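Local coordinates for 23S rRNA (guanine(2535)-N(1))-methyltransferase (Streptomyces viridochromogenes, PDB 1O9G), which methylates N1 of guanine 2535 in 23S ribosomal RNA with S-adenosyl-L-methionine as donor, conferring resistance to the orthosomycin antibiotic avilamycin, at residues A[14-17]-A[21-24]. The protein carries 3 engineered substitutions. Sequence-based numbering, arbitrary orientation.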
ATOM      1  N   SER A  14     -10.672 -12.786  -4.408  1.00 26.35           N
ATOM      2  CA  SER A  14     -10.283 -13.957  -3.639  1.00 26.00           C
ATOM      3  C   SER A  14      -8.806 -14.325  -3.902  1.00 22.51           C
ATOM      4  O   SER A  14      -8.114 -14.766  -3.003  1.00 20.64           O
ATOM      5  CB  SER A  14     -11.263 -15.126  -3.871  1.00 28.20           C
ATOM      6  OG  SER A  14     -11.195 -15.675  -5.177  1.00 32.68           O
ATOM      7  N   ASP A  15      -8.316 -14.113  -5.121  1.00 21.19           N
ATOM      8  CA  ASP A  15      -6.947 -14.487  -5.436  1.00 18.78           C
ATOM      9  C   ASP A  15      -5.938 -13.636  -4.666  1.00 17.55           C
ATOM     10  O   ASP A  15      -4.816 -14.076  -4.452  1.00 16.69           O
ATOM     11  CB  ASP A  15      -6.622 -14.334  -6.918  1.00 19.13           C
ATOM     12  CG  ASP A  15      -7.342 -15.332  -7.778  1.00 20.43           C
ATOM     13  OD1 ASP A  15      -8.004 -16.259  -7.241  1.00 21.68           O
ATOM     14  OD2 ASP A  15      -7.328 -15.243  -9.021  1.00 22.68           O
ATOM     15  N   LEU A  16      -6.332 -12.428  -4.272  1.00 17.15           N
ATOM     16  CA  LEU A  16      -5.479 -11.505  -3.518  1.00 15.75           C
ATOM     17  C   LEU A  16      -5.656 -11.611  -2.000  1.00 16.45           C
ATOM     18  O   LEU A  16      -5.059 -10.857  -1.253  1.00 15.81           O
ATOM     19  CB  LEU A  16      -5.676 -10.054  -4.012  1.00 16.49           C
ATOM     20  CG  LEU A  16      -5.155  -9.794  -5.427  1.00 15.88           C
ATOM     21  CD1 LEU A  16      -5.730  -8.441  -5.928  1.00 19.30           C
ATOM     22  CD2 LEU A  16      -3.666  -9.843  -5.500  1.00 16.45           C
ATOM     23  N   ALA A  17      -6.447 -12.566  -1.541  1.00 16.66           N
ATOM     24  CA  ALA A  17      -6.719 -12.712  -0.124  1.00 16.88           C
ATOM     25  C   ALA A  17      -5.434 -12.988   0.645  1.00 16.37           C
ATOM     26  O   ALA A  17      -4.567 -13.722   0.215  1.00 17.20           O
ATOM     27  CB  ALA A  17      -7.710 -13.832   0.135  1.00 16.98           C
ATOM     28  N   VAL A  21      -2.042 -16.462  -1.759  1.00 13.16           N
ATOM     29  CA  VAL A  21      -0.796 -16.232  -2.485  1.00 13.51           C
ATOM     30  C   VAL A  21       0.075 -15.218  -1.701  1.00 12.86           C
ATOM     31  O   VAL A  21       1.238 -15.478  -1.334  1.00 12.71           O
ATOM     32  CB  VAL A  21      -1.050 -15.755  -3.921  1.00 13.16           C
ATOM     33  CG1 VAL A  21       0.294 -15.570  -4.696  1.00 13.34           C
ATOM     34  CG2 VAL A  21      -1.984 -16.747  -4.647  1.00 14.09           C
ATOM     35  N   LEU A  22      -0.496 -14.046  -1.477  1.00 12.47           N
ATOM     36  CA  LEU A  22       0.111 -13.027  -0.642  1.00 12.87           C
ATOM     37  C   LEU A  22       0.241 -13.536   0.780  1.00 13.59           C
ATOM     38  O   LEU A  22      -0.532 -14.382   1.248  1.00 13.86           O
ATOM     39  CB  LEU A  22      -0.660 -11.711  -0.747  1.00 13.06           C
ATOM     40  CG  LEU A  22      -0.415 -10.920  -2.027  1.00 13.93           C
ATOM     41  CD1 LEU A  22      -0.834 -11.615  -3.311  1.00 15.74           C
ATOM     42  CD2 LEU A  22      -1.069  -9.508  -1.980  1.00 16.67           C
ATOM     43  N   HIS A  23       1.237 -13.006   1.458  1.00 13.93           N
ATOM     44  CA  HIS A  23       1.702 -13.531   2.733  1.00 15.85           C
ATOM     45  C   HIS A  23       1.095 -12.804   3.908  1.00 17.22           C
ATOM     46  O   HIS A  23       1.023 -11.573   3.905  1.00 16.77           O
ATOM     47  CB  HIS A  23       3.214 -13.418   2.810  1.00 14.98           C
ATOM     48  CG  HIS A  23       3.916 -14.296   1.835  1.00 16.21           C
ATOM     49  ND1 HIS A  23       4.435 -13.852   0.641  1.00 18.43           N
ATOM     50  CD2 HIS A  23       4.155 -15.622   1.877  1.00 16.10           C
ATOM     51  CE1 HIS A  23       4.994 -14.871   0.007  1.00 16.00           C
ATOM     52  NE2 HIS A  23       4.846 -15.947   0.739  1.00 18.71           N
ATOM     53  N   SER A  24       0.650 -13.617   4.883  1.00 17.86           N
ATOM     54  CA  SER A  24       0.053 -13.163   6.140  1.00 18.80           C
ATOM     55  C   SER A  24       1.091 -13.159   7.256  1.00 19.14           C
ATOM     56  O   SER A  24       2.079 -13.876   7.201  1.00 19.56           O
ATOM     57  CB  SER A  24      -1.139 -14.073   6.527  1.00 19.51           C
ATOM     58  OG  SER A  24      -0.751 -15.434   6.593  1.00 23.09           O
TER
HETATM   59  O   HOH W   1      -3.382 -14.018  -2.185  1.00 15.56           O
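Leu16 and Leu22 meet through their methyl groups, with CD2 of Leu16 4.0 Å from CD1 of Leu22. The two side chains run alongside each other in the same direction. Leu22 can be followed outward. Its CB heads toward segment 14-17. CG then stands anti to the carbonyl carbon (chi1 -76°). From there chi2 of 63° brings CD1 beside CD2 of Leu16, and Leu22 CD2 lies 4.4 Å from that same Leu16 CD2. Beyond these methyls, the Leu22 side chain rests on Tyr64, Thr67 and Val68 of helix 64-72 and on Asn96 of helix 87-98. Leu16 starts differently: its CB leaves away from segment 21-24, and only the end of the side chain comes back near it. It also packs on Leu71 of helix 64-72 and Leu134 of helix 122-140.

The backbones are joined by a water molecule. It donates to Asp15 O at 2.7 Å and to Ala17 O, also at 2.7 Å. It accepts from Val21 N at 2.8 Å. Ala17 O and Val21 N are 4.2 Å apart, too far for a direct hydrogen bond, so the water spans the gap. Val21 has CG2 anti to its carbonyl carbon, and this methyl sits 3.9 Å from Asp15 O. Ser14 to Ala17 form a type I beta turn, closed by a hydrogen bond from Ala17 N to Ser14 O (3.1 Å). The Asp15 carboxylate forms salt bridges with Arg133 and Arg137 of helix 122-140.

The loop ahead of helix 33-45 is packed here against helices 64-72, 87-98 and 122-140 of this Rossmann-like methyltransferase. The water gives both hydrogens to carbonyls and takes the N-H of Val21. In a buried contact whose side chains meet through apolar methyls, it satisfies these backbone groups and so acts as part of the fold.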